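Local coordinates for protein phosphoribosylaminoimidazole-succinocarboxamide synthase (Saccharomyces cerevisiae, PDB 2CNQ) that catalyses the ATP-dependent joining of 4-carboxy-5-aminoimidazole ribotide with aspartate to form SAICAR in de novo purine biosynthesis, at residues Q261-R264 with D265-T268; Q282-V285 with D286-R289; P51-G54 with I55-K59; Y292-A295 with Y296-L299; Q146-K149 with E150-F154. All coordinates share one frame; numbering follows the deposited sequence.

Contact 1: residues Q261-R264 with D265-T268; sequences QFLR and DWLT. With ADP (adenosine-5'-diphosphate), chain F; AMZ (aminoimidazole 4-carboxamide ribonucleotide), chain C.
Gln261 and Asp265 meet one turn apart at the start of helix 261-269, where the amide NE2 of Gln261 donates to Asp265 OD2 over 2.8 Å. The carboxylate oxygen lies in the amide plane of Gln261, but is itself approached from above the carboxylate plane. The other end of the same amide, OE1, accepts from Arg264 NH1 and also from Arg242, which fixes the rotation of the amide. Arg264 runs out from CB, beside the backbone N of Asp265, to CG and CD, each step taking it closer to the nucleotide; CD is 3.6 Å from ADP O1A. With the chain fully extended from CG to NE (chi3 -178°), the guanidinium arrives edge-on at the alpha phosphate. NE donates to ADP O1A at 2.8 Å, and NH2 reaches ADP O2A in a nearly straight bond (178°). The helix thus presents one arginine to both nucleotides bound in this SAICAR synthetase pocket, ADP and AMZ, since NH2 also donates to the ribose oxygen O1 of AMZ at 2.9 Å. All three guanidinium nitrogens are therefore engaged, NH1 by the glutamine that Asp265 holds in turn. On another side of the helix, Leu263 CG packs 3.8 Å from Leu267 CD1, and Leu263 CD1 comes obliquely to the Trp266 ring, with CE3 at 4.2 Å. Phe262 and Trp266 lean on helix 282-300, while Thr268 OG1 is hydrogen-bonded to Tyr42.

Contact 2: residues Q282-V285 with D286-R289; sequences QDIV and DRTR. With SO4 (sulfate ion), chain J.
Gln282 and Asp286 meet across the first turn of helix 282-300 as an i to i+4 pair, with the amide and carboxylate planes turned 37° apart. In the conformer described, one of two for both Gln282 and Arg287, Gln282 bends at chi2 (70°) and NE2 donates to Asp286 OD2 at 2.8 Å from above the carboxylate plane. The next pair along, Asp283 and Arg287, forms a salt bridge in a different pose: NH1 meets Asp283 OD2 at 2.9 Å on its syn side, and the oxygen lies at the guanidinium edge. Chi1 and chi2 set Arg287 CD beside the carboxylate, 3.2 Å from Asp283 OD2, and the bend at chi3 then turns the guanidinium so that NH1 reaches that oxygen. Ile284 CD1 approaches NH1 of the same arginine obliquely at 3.8 Å, and Phe262 packs against that side chain as well. Arg289 instead stretches away from its own helix: NH1 donates to O3 and NH2 to O4 of a sulfate, each at 2.8 Å, an ion probably from the crystallisation liquor. Its NE serves Pro51 O, and NH2 also forms a salt bridge with Glu52. A methionine in its place would probably leave the Glu52 carboxylate without its positive mate and the Pro51 carbonyl without this donor. Ile284 O takes two bonds from Thr288, from N on one face of the carbonyl plane and from OG1 on the opposite face, the hydroxyl at 2.7 Å.

Contact 3: residues P51-G54 with I55-K59; sequences PEKG and ILLTK
Ile55 lies alongside Glu52, the N-cap residue of helix 53-67, in the helix's first turn, both side chains pointing the same way; in the conformer described, Ile55 CD1 rests 3.7 Å from Glu52 CG. That contact uses the aliphatic part of the glutamate, whose carboxylate pairs with Arg289. Leu56 closes the first turn through its backbone N, bonded to Glu52 O, and sends its side chain with CG anti to N (chi1 -173°) away from the turn, toward Tyr292, Ile293 and Tyr296 of helix 282-300. Leu57 bonds through N to Lys53 O at 2.8 Å and turns its side chain back over the same residue, so that CG lies 3.2 Å from Lys53 O and CD1 3.7 Å from Lys53 NZ. This ammonium group forms a salt bridge with Asp239 and a hydrogen bond with the Arg38 carbonyl; the Leu57 methyl is an apolar neighbour of this buried charge. A glycine in place of this leucine would probably open a gap between the lysine tip and strand 228-245, taking away the packing on Glu234, Thr237 and Asp239. Thr58 then doubles its grip on Gly54 O: backbone N and hydroxyl approach from opposite faces of the carbonyl plane, the OG1 bond measuring 2.8 Å.

Contact 4: residues Y292-A295 with Y296-L299; sequences YIEA and YETL
Glu294 CG stands anti to the backbone N (chi1 -180°) and the chain then bends at chi2 (67°), which carries its carboxylate forward along helix 282-300 toward Glu297 and Thr298. Glu297 starts the other way, with CG anti to the carbonyl carbon, and extends beyond it alongside Ile293, pointing in the same direction; its CD packs 4.0 Å from Ile293 CG2. The two glutamates therefore cross at about a right angle, their carboxylate planes 63° apart, and bring Glu294 OE2 within 4.1 Å of Glu297 OE2. Two waters flank the gap between these like charges, and each donates one bond to Glu294 OE2 and one to Glu297 OE2, all four at 2.7 Å. A third water donates to Glu294 OE1 and is hydrogen-bonded to Thr298 OG1, so both oxygens of the Glu294 carboxylate are held by solvent on the helix surface. The other oxygen of Glu297, OE1, takes a hydrogen bond from the backbone N of Trp304 near the C terminus. On the inward face, Ala295 CB meets Leu299 CD1 at 4.3 Å, and both residues lie against Phe243 of strand 228-245. The Tyr292 hydroxyl is hydrogen-bonded to Asp239. Four backbone bonds of the i to i+4 pattern run beneath these side chains, from Tyr296 N to Tyr292 O through to Leu299 N to Ala295 O. The four bonds donated by the bridging waters would probably offset much of the repulsion, so both acids could stay ionised despite their close approach.

Contact 5: residues Q146-K149 with E150-F154; sequences QGLK and ESQEF
Lys149, Leu148 and Gln152 carry this contact, with the Gln152 side chain reaching across the turn to the backbone of the other two. Its amide oxygen OE1 accepts from Lys149 N at 2.8 Å in a nearly straight bond (168°), the donor tilted from the carbonyl plane. In the opposite sense, Gln152 N donates to Lys149 O, also at 2.8 Å, so the two residues are tied together twice. The extended chain of Gln152, with CG anti to its N (chi1 -174°), puts OE1 in reach of this N-H and 3.4 Å from Leu148 CA. NE2 donates to a water that in turn donates to Gly147 O, which carries the tie one residue further back. In the conformer described, Leu148 crosses the glutamine at about a right angle, its CD2 4.0 Å from Gln152 CD. Its other methyl, CD1, comes obliquely to the Phe154 ring, 4.0 Å from CE1, at the start of strand 153-159. Ser151, near the apex, is held from outside by the Glu253 carbonyl through OG and by the Tyr249 hydroxyl through its own carbonyl. The bond from Gln152 N to Lys149 O closes a type II beta turn spanning Lys149 to Gln152, which leads the loop into that edge strand of the mixed sheet.

In the fold
From the N terminus, contact 3 comes first, opening helix 53-67. Contact 5 follows, its centre about 32 Å from that of contact 3 and on the opposite side of the chain's centre; its type II turn closes the loop that feeds strand 153-159, whereas the other four lie in helices or at a helix start. Contact 1 then starts helix 261-269 at the nucleotides, and contacts 2 and 4 lie in succession on helix 282-300. The five run in series, none nested or crossed. Helix 282-300 joins most of them: contact 2 packs on contact 1 through Phe262 and Trp266 and is ionically paired with contact 3, whose Leu56 reaches contact 4. Contact 5 touches none of the others.

Contact 1: residues Q261-R264 with D265-T268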
# COMPACT_ATOMS: atom_id res chain seq x y z
N GLN A 261 0.03 -11.01 -3.00
CA GLN A 261 -0.47 -11.89 -4.01
C GLN A 261 -0.32 -13.33 -3.61
O GLN A 261 -1.14 -14.14 -3.99
CB GLN A 261 0.20 -11.65 -5.35
CG GLN A 261 -0.57 -12.22 -6.48
CD GLN A 261 -1.88 -11.51 -6.64
OE1 GLN A 261 -1.95 -10.30 -6.53
NE2 GLN A 261 -2.94 -12.26 -6.89
N PHE A 262 0.67 -13.67 -2.83
CA PHE A 262 0.81 -15.01 -2.37
C PHE A 262 -0.44 -15.44 -1.65
O PHE A 262 -0.95 -16.52 -1.84
CB PHE A 262 1.98 -15.07 -1.44
CG PHE A 262 2.08 -16.36 -0.74
CD1 PHE A 262 1.80 -16.43 0.59
CD2 PHE A 262 2.40 -17.51 -1.43
CE1 PHE A 262 1.84 -17.62 1.25
CE2 PHE A 262 2.45 -18.70 -0.77
CZ PHE A 262 2.17 -18.75 0.57
N LEU A 263 -0.93 -14.59 -0.76
CA LEU A 263 -2.11 -14.91 0.01
C LEU A 263 -3.31 -14.91 -0.87
O LEU A 263 -4.12 -15.80 -0.79
CB LEU A 263 -2.28 -13.94 1.14
CG LEU A 263 -3.57 -14.12 1.90
CD1 LEU A 263 -3.66 -15.48 2.57
CD2 LEU A 263 -3.76 -13.01 2.89
N ARG A 264 -3.45 -13.91 -1.71
CA ARG A 264 -4.57 -13.88 -2.62
C ARG A 264 -4.64 -15.17 -3.39
O ARG A 264 -5.70 -15.77 -3.52
CB ARG A 264 -4.41 -12.74 -3.58
CG ARG A 264 -4.50 -11.39 -2.98
CD ARG A 264 -4.31 -10.38 -4.03
NE ARG A 264 -4.33 -9.03 -3.50
CZ ARG A 264 -3.37 -8.14 -3.68
NH1 ARG A 264 -2.29 -8.42 -4.38
NH2 ARG A 264 -3.50 -6.98 -3.11
N ASP A 265 -3.52 -15.57 -3.94
CA ASP A 265 -3.52 -16.73 -4.77
C ASP A 265 -3.80 -17.98 -3.98
O ASP A 265 -4.47 -18.87 -4.47
CB ASP A 265 -2.21 -16.83 -5.51
CG ASP A 265 -2.05 -15.80 -6.60
OD1 ASP A 265 -0.94 -15.74 -7.14
OD2 ASP A 265 -2.98 -15.08 -6.91
N TRP A 266 -3.29 -18.06 -2.77
CA TRP A 266 -3.55 -19.20 -1.94
C TRP A 266 -5.03 -19.28 -1.66
O TRP A 266 -5.64 -20.33 -1.75
CB TRP A 266 -2.78 -19.10 -0.63
CG TRP A 266 -3.03 -20.26 0.22
CD1 TRP A 266 -2.44 -21.46 0.14
CD2 TRP A 266 -4.02 -20.35 1.24
NE1 TRP A 266 -2.98 -22.31 1.06
CE2 TRP A 266 -3.94 -21.65 1.76
CE3 TRP A 266 -4.90 -19.46 1.81
CZ2 TRP A 266 -4.75 -22.09 2.78
CZ3 TRP A 266 -5.71 -19.92 2.83
CH2 TRP A 266 -5.62 -21.21 3.30
N LEU A 267 -5.64 -18.17 -1.33
CA LEU A 267 -7.05 -18.18 -1.04
C LEU A 267 -7.78 -18.63 -2.25
O LEU A 267 -8.66 -19.47 -2.16
CB LEU A 267 -7.50 -16.82 -0.65
CG LEU A 267 -6.97 -16.34 0.70
CD1 LEU A 267 -7.15 -14.87 0.82
CD2 LEU A 267 -7.72 -17.05 1.84
N THR A 268 -7.47 -18.10 -3.41
CA THR A 268 -8.17 -18.48 -4.62
C THR A 268 -7.99 -19.93 -4.91
O THR A 268 -8.93 -20.62 -5.25
CB THR A 268 -7.70 -17.61 -5.75
OG1 THR A 268 -8.09 -16.28 -5.41
CG2 THR A 268 -8.30 -18.01 -7.04
PB ADP F . -7.86 -5.91 0.31
O1B ADP F . -8.78 -5.95 1.49
O2B ADP F . -8.09 -4.75 -0.61
O3B ADP F . -6.43 -6.11 0.76
PA ADP F . -7.16 -7.07 -1.87
O1A ADP F . -6.90 -8.35 -2.57
O2A ADP F . -5.83 -6.48 -1.56
O3A ADP F . -8.17 -7.15 -0.66
O5' ADP F . -7.89 -6.03 -2.79
C5' ADP F . -7.14 -5.39 -3.80
C4' ADP F . -7.99 -4.57 -4.75
O4' ADP F . -8.82 -5.47 -5.47
C3' ADP F . -8.87 -3.62 -3.98
O3' ADP F . -9.09 -2.44 -4.74
C2' ADP F . -10.13 -4.41 -3.85
O2' ADP F . -11.25 -3.57 -3.75
C1' ADP F . -10.16 -5.18 -5.16
N9 ADP F . -10.88 -6.44 -5.06
C8 ADP F . -10.84 -7.25 -4.01
N7 ADP F . -11.61 -8.33 -4.21
C5 ADP F . -12.14 -8.21 -5.42
C6 ADP F . -13.03 -9.05 -6.18
N6 ADP F . -13.46 -10.21 -5.63
N1 ADP F . -13.38 -8.60 -7.40
C2 ADP F . -12.92 -7.42 -7.90
N3 ADP F . -12.08 -6.59 -7.24
C4 ADP F . -11.67 -6.95 -6.00
O5 AMZ C . -5.59 -1.57 -1.18
C6 AMZ C . -6.14 -1.43 -2.26
N2 AMZ C . -7.38 -0.98 -2.39
C3A AMZ C . -5.44 -1.71 -3.49
C7A AMZ C . -4.17 -2.21 -3.59
N3 AMZ C . -3.23 -2.49 -2.67
N1 AMZ C . -5.96 -1.56 -4.72
C5 AMZ C . -5.03 -1.94 -5.57
N AMZ C . -3.94 -2.36 -4.90
C1 AMZ C . -2.70 -2.78 -5.49
C2 AMZ C . -2.55 -4.27 -5.62
C3 AMZ C . -1.62 -4.39 -6.79
O2 AMZ C . -0.32 -4.17 -6.29
O1 AMZ C . -2.06 -4.81 -4.42
O AMZ C . -2.71 -2.30 -6.81
C AMZ C . -2.05 -3.22 -7.66
C4 AMZ C . -2.95 -3.60 -8.79
O3 AMZ C . -3.94 -4.49 -8.30
P AMZ C . -4.92 -5.19 -9.35
OP1 AMZ C . -5.84 -4.14 -9.87
O4 AMZ C . -5.64 -6.23 -8.53
OP2 AMZ C . -4.11 -5.79 -10.46

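Contact 2: residues Q282-V285 with D286-R289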
# COMPACT_ATOMS: atom_id res chain seq x y z
N GLN A 282 -0.79 -21.89 9.57
CA GLN A 282 0.44 -21.30 10.01
C GLN A 282 1.44 -21.21 8.90
O GLN A 282 2.18 -20.26 8.83
CB GLN A 282 1.01 -22.13 11.14
CG GLN A 282 2.19 -21.50 11.81
CD GLN A 282 1.80 -20.29 12.61
OE1 GLN A 282 0.98 -20.38 13.53
NE2 GLN A 282 2.34 -19.13 12.24
N ASP A 283 1.49 -22.20 8.04
CA ASP A 283 2.42 -22.18 6.94
C ASP A 283 2.20 -20.97 6.06
O ASP A 283 3.14 -20.39 5.56
CB ASP A 283 2.16 -23.44 6.12
CG ASP A 283 3.03 -23.55 4.97
OD1 ASP A 283 4.23 -23.59 5.20
OD2 ASP A 283 2.51 -23.61 3.83
N ILE A 284 0.94 -20.62 5.86
CA ILE A 284 0.61 -19.50 5.02
C ILE A 284 0.91 -18.22 5.74
O ILE A 284 1.41 -17.30 5.14
CB ILE A 284 -0.84 -19.60 4.61
CG1 ILE A 284 -1.06 -20.88 3.79
CG2 ILE A 284 -1.27 -18.39 3.83
CD1 ILE A 284 -0.15 -21.05 2.61
N VAL A 285 0.62 -18.15 7.02
CA VAL A 285 1.02 -17.00 7.80
C VAL A 285 2.49 -16.81 7.66
O VAL A 285 2.98 -15.73 7.38
CB VAL A 285 0.67 -17.20 9.27
CG1 VAL A 285 1.27 -16.11 10.10
CG2 VAL A 285 -0.81 -17.26 9.46
N ASP A 286 3.23 -17.87 7.89
CA ASP A 286 4.66 -17.75 7.94
C ASP A 286 5.21 -17.40 6.60
O ASP A 286 6.10 -16.58 6.50
CB ASP A 286 5.25 -19.05 8.43
CG ASP A 286 4.94 -19.34 9.87
OD1 ASP A 286 5.24 -20.47 10.27
OD2 ASP A 286 4.45 -18.46 10.60
N ARG A 287 4.69 -17.99 5.56
CA ARG A 287 5.21 -17.74 4.23
C ARG A 287 4.89 -16.34 3.79
O ARG A 287 5.67 -15.69 3.15
CB ARG A 287 4.63 -18.77 3.28
CG ARG A 287 5.28 -20.13 3.48
CD ARG A 287 4.50 -21.25 2.86
NE ARG A 287 4.55 -21.18 1.42
CZ ARG A 287 3.80 -21.93 0.62
NH1 ARG A 287 2.94 -22.80 1.13
NH2 ARG A 287 3.91 -21.80 -0.69
N THR A 288 3.71 -15.88 4.15
CA THR A 288 3.35 -14.53 3.83
C THR A 288 4.27 -13.57 4.55
O THR A 288 4.79 -12.65 3.98
CB THR A 288 1.92 -14.26 4.24
OG1 THR A 288 1.07 -15.12 3.50
CG2 THR A 288 1.51 -12.87 3.93
N ARG A 289 4.43 -13.79 5.84
CA ARG A 289 5.25 -12.93 6.63
C ARG A 289 6.64 -12.87 6.04
O ARG A 289 7.24 -11.83 5.92
CB ARG A 289 5.28 -13.43 8.04
CG ARG A 289 5.88 -12.45 8.99
CD ARG A 289 5.83 -13.00 10.38
NE ARG A 289 6.29 -12.06 11.37
CZ ARG A 289 7.53 -11.93 11.76
NH1 ARG A 289 8.49 -12.65 11.25
NH2 ARG A 289 7.81 -11.04 12.69
S SO4 J . 11.33 -12.22 13.28
O1 SO4 J . 10.94 -13.33 14.15
O2 SO4 J . 12.68 -11.78 13.61
O3 SO4 J . 11.20 -12.63 11.90
O4 SO4 J . 10.45 -11.08 13.52

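Contact 3: residues P51-G54 with I55-K59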
# COMPACT_ATOMS: atom_id res chain seq x y z
N PRO A 51 1.96 -11.60 12.35
CA PRO A 51 2.61 -10.84 13.39
C PRO A 51 3.58 -9.85 12.84
O PRO A 51 4.42 -10.16 12.01
CB PRO A 51 3.32 -11.90 14.24
CG PRO A 51 2.46 -13.09 14.04
CD PRO A 51 1.98 -13.03 12.62
N GLU A 52 3.46 -8.64 13.33
CA GLU A 52 4.32 -7.53 12.98
C GLU A 52 4.22 -7.06 11.57
O GLU A 52 4.93 -6.19 11.18
CB GLU A 52 5.77 -7.77 13.37
CG GLU A 52 5.94 -7.93 14.87
CD GLU A 52 5.60 -9.32 15.35
OE1 GLU A 52 6.14 -10.27 14.77
OE2 GLU A 52 4.84 -9.47 16.33
N LYS A 53 3.27 -7.57 10.81
CA LYS A 53 3.06 -7.05 9.48
C LYS A 53 2.87 -5.57 9.51
O LYS A 53 3.36 -4.87 8.66
CB LYS A 53 1.87 -7.73 8.89
CG LYS A 53 1.46 -7.20 7.54
CD LYS A 53 0.35 -8.03 6.98
CE LYS A 53 -0.26 -7.40 5.77
NZ LYS A 53 -1.27 -6.38 6.14
N GLY A 54 2.11 -5.07 10.48
CA GLY A 54 1.87 -3.67 10.53
C GLY A 54 3.08 -2.87 10.81
O GLY A 54 3.21 -1.74 10.35
N ILE A 55 4.00 -3.42 11.57
CA ILE A 55 5.27 -2.77 11.76
C ILE A 55 5.98 -2.68 10.42
O ILE A 55 6.51 -1.67 10.05
CB ILE A 55 6.10 -3.52 12.77
CG1 ILE A 55 5.43 -3.42 14.14
CG2 ILE A 55 7.49 -2.96 12.79
CD1 ILE A 55 6.09 -4.24 15.19
N LEU A 56 5.96 -3.76 9.66
CA LEU A 56 6.60 -3.74 8.36
C LEU A 56 5.97 -2.74 7.46
O LEU A 56 6.67 -1.98 6.78
CB LEU A 56 6.55 -5.12 7.78
CG LEU A 56 7.32 -5.30 6.50
CD1 LEU A 56 7.78 -6.71 6.42
CD2 LEU A 56 6.53 -4.98 5.28
N LEU A 57 4.66 -2.67 7.44
CA LEU A 57 4.03 -1.70 6.56
C LEU A 57 4.40 -0.32 6.95
O LEU A 57 4.57 0.53 6.10
CB LEU A 57 2.54 -1.84 6.62
CG LEU A 57 1.97 -3.19 6.27
CD1 LEU A 57 0.50 -3.15 6.43
CD2 LEU A 57 2.39 -3.65 4.92
N THR A 58 4.50 -0.08 8.23
CA THR A 58 4.84 1.21 8.73
C THR A 58 6.24 1.55 8.36
O THR A 58 6.51 2.58 7.79
CB THR A 58 4.64 1.25 10.23
OG1 THR A 58 3.28 1.01 10.54
CG2 THR A 58 5.01 2.56 10.80
N LYS A 59 7.16 0.68 8.72
CA LYS A 59 8.55 0.96 8.48
C LYS A 59 8.86 1.08 7.01
O LYS A 59 9.62 1.92 6.60
CB LYS A 59 9.37 -0.16 9.09
CG LYS A 59 9.23 -0.28 10.59
CD LYS A 59 9.63 0.95 11.40
CE LYS A 59 9.24 0.73 12.88
NZ LYS A 59 9.88 1.73 13.79

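Contact 4: residues Y292-A295 with Y296-L299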
# COMPACT_ATOMS: atom_id res chain seq x y z
N TYR A 292 6.89 -10.87 2.88
CA TYR A 292 6.85 -9.45 3.13
C TYR A 292 8.17 -9.00 3.65
O TYR A 292 8.66 -7.95 3.26
CB TYR A 292 5.77 -9.11 4.14
CG TYR A 292 4.40 -8.95 3.57
CD1 TYR A 292 3.68 -7.84 3.90
CD2 TYR A 292 3.84 -9.87 2.72
CE1 TYR A 292 2.41 -7.66 3.42
CE2 TYR A 292 2.57 -9.70 2.24
CZ TYR A 292 1.86 -8.60 2.60
OH TYR A 292 0.61 -8.49 2.12
N ILE A 293 8.74 -9.77 4.56
CA ILE A 293 10.02 -9.36 5.12
C ILE A 293 11.09 -9.39 4.08
O ILE A 293 11.94 -8.53 4.08
CB ILE A 293 10.32 -10.23 6.33
CG1 ILE A 293 9.42 -9.80 7.48
CG2 ILE A 293 11.77 -10.12 6.71
CD1 ILE A 293 9.37 -10.75 8.63
N GLU A 294 11.06 -10.34 3.17
CA GLU A 294 12.05 -10.36 2.13
C GLU A 294 11.93 -9.14 1.26
O GLU A 294 12.92 -8.53 0.91
CB GLU A 294 11.93 -11.62 1.33
CG GLU A 294 12.93 -11.73 0.21
CD GLU A 294 14.36 -11.87 0.66
OE1 GLU A 294 15.21 -11.92 -0.22
OE2 GLU A 294 14.64 -12.03 1.84
N ALA A 295 10.71 -8.77 0.92
CA ALA A 295 10.54 -7.56 0.17
C ALA A 295 11.11 -6.40 0.94
O ALA A 295 11.80 -5.57 0.40
CB ALA A 295 9.10 -7.32 -0.14
N TYR A 296 10.76 -6.31 2.21
CA TYR A 296 11.23 -5.24 3.04
C TYR A 296 12.72 -5.18 3.04
O TYR A 296 13.30 -4.13 2.87
CB TYR A 296 10.70 -5.42 4.45
CG TYR A 296 11.30 -4.47 5.41
CD1 TYR A 296 12.46 -4.77 6.09
CD2 TYR A 296 10.74 -3.23 5.60
CE1 TYR A 296 13.03 -3.87 6.94
CE2 TYR A 296 11.31 -2.33 6.44
CZ TYR A 296 12.45 -2.65 7.10
OH TYR A 296 13.01 -1.72 7.93
N GLU A 297 13.35 -6.28 3.29
CA GLU A 297 14.81 -6.27 3.40
C GLU A 297 15.44 -5.90 2.09
O GLU A 297 16.38 -5.15 2.07
CB GLU A 297 15.28 -7.62 3.88
CG GLU A 297 14.89 -7.86 5.30
CD GLU A 297 15.52 -9.07 5.92
OE1 GLU A 297 15.74 -9.04 7.13
OE2 GLU A 297 15.79 -10.04 5.20
N THR A 298 14.94 -6.43 1.00
CA THR A 298 15.56 -6.16 -0.26
C THR A 298 15.36 -4.73 -0.66
O THR A 298 16.26 -4.07 -1.12
CB THR A 298 15.06 -7.08 -1.30
OG1 THR A 298 15.34 -8.40 -0.86
CG2 THR A 298 15.77 -6.91 -2.60
N LEU A 299 14.15 -4.24 -0.49
CA LEU A 299 13.87 -2.89 -0.89
C LEU A 299 14.61 -1.90 -0.07
O LEU A 299 15.04 -0.91 -0.60
CB LEU A 299 12.38 -2.64 -0.79
CG LEU A 299 11.59 -3.40 -1.83
CD1 LEU A 299 10.13 -3.35 -1.48
CD2 LEU A 299 11.87 -2.87 -3.22
O HOH W 1 14.00 -11.97 4.42
O HOH W 2 14.88 -10.53 -2.43
O HOH W 3 16.82 -10.67 2.74

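Contact 5: residues Q146-K149 with E150-F154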
# COMPACT_ATOMS: atom_id res chain seq x y z
N GLN A 146 -0.04 -4.56 -28.80
CA GLN A 146 -0.36 -5.93 -28.99
C GLN A 146 0.83 -6.75 -28.61
O GLN A 146 1.96 -6.32 -28.72
CB GLN A 146 -0.67 -6.18 -30.43
CG GLN A 146 -1.15 -7.53 -30.67
CD GLN A 146 -1.57 -7.68 -32.07
OE1 GLN A 146 -2.34 -6.88 -32.59
NE2 GLN A 146 -1.08 -8.72 -32.72
N GLY A 147 0.55 -7.95 -28.15
CA GLY A 147 1.57 -8.94 -27.94
C GLY A 147 2.25 -8.90 -26.61
O GLY A 147 3.23 -9.59 -26.43
N LEU A 148 1.76 -8.13 -25.66
CA LEU A 148 2.31 -8.21 -24.32
C LEU A 148 2.05 -9.57 -23.78
O LEU A 148 0.98 -10.13 -23.88
CB LEU A 148 1.54 -7.31 -23.39
CG LEU A 148 1.54 -5.86 -23.74
CD1 LEU A 148 0.59 -5.16 -22.80
CD2 LEU A 148 2.95 -5.33 -23.61
N LYS A 149 3.05 -10.09 -23.12
CA LYS A 149 2.92 -11.34 -22.44
C LYS A 149 2.74 -11.10 -20.97
O LYS A 149 3.01 -10.03 -20.46
CB LYS A 149 4.13 -12.19 -22.74
CG LYS A 149 4.25 -12.57 -24.21
CD LYS A 149 3.05 -13.34 -24.73
CE LYS A 149 3.28 -13.77 -26.16
NZ LYS A 149 2.15 -14.52 -26.72
N GLU A 150 2.24 -12.10 -20.27
CA GLU A 150 1.95 -11.91 -18.87
C GLU A 150 3.16 -11.46 -18.15
O GLU A 150 4.22 -12.01 -18.32
CB GLU A 150 1.42 -13.18 -18.26
CG GLU A 150 0.90 -12.92 -16.88
CD GLU A 150 0.55 -14.13 -16.11
OE1 GLU A 150 0.42 -13.98 -14.90
OE2 GLU A 150 0.40 -15.21 -16.70
N SER A 151 2.98 -10.45 -17.33
CA SER A 151 4.04 -9.89 -16.53
C SER A 151 4.99 -9.03 -17.29
O SER A 151 5.92 -8.57 -16.69
CB SER A 151 4.83 -10.93 -15.75
OG SER A 151 3.97 -11.81 -15.09
N GLN A 152 4.76 -8.82 -18.57
CA GLN A 152 5.65 -8.02 -19.34
C GLN A 152 5.58 -6.59 -18.87
O GLN A 152 4.54 -6.08 -18.44
CB GLN A 152 5.30 -8.11 -20.79
CG GLN A 152 6.27 -7.41 -21.71
CD GLN A 152 6.10 -7.81 -23.13
OE1 GLN A 152 5.48 -8.82 -23.42
NE2 GLN A 152 6.61 -7.00 -24.03
N GLU A 153 6.69 -5.92 -19.01
CA GLU A 153 6.77 -4.54 -18.73
C GLU A 153 6.00 -3.76 -19.76
O GLU A 153 6.13 -4.01 -20.95
CB GLU A 153 8.24 -4.12 -18.74
CG GLU A 153 8.50 -2.73 -18.22
CD GLU A 153 9.94 -2.51 -17.80
OE1 GLU A 153 10.18 -1.61 -16.98
OE2 GLU A 153 10.83 -3.23 -18.29
N PHE A 154 5.22 -2.79 -19.32
CA PHE A 154 4.64 -1.86 -20.25
C PHE A 154 5.75 -1.00 -20.82
O PHE A 154 6.75 -0.78 -20.21
CB PHE A 154 3.66 -0.97 -19.55
CG PHE A 154 2.41 -1.66 -19.16
CD1 PHE A 154 1.45 -1.97 -20.09
CD2 PHE A 154 2.16 -1.97 -17.83
CE1 PHE A 154 0.29 -2.56 -19.73
CE2 PHE A 154 1.00 -2.57 -17.47
CZ PHE A 154 0.06 -2.88 -18.41
O HOH W 4 5.67 -7.77 -26.71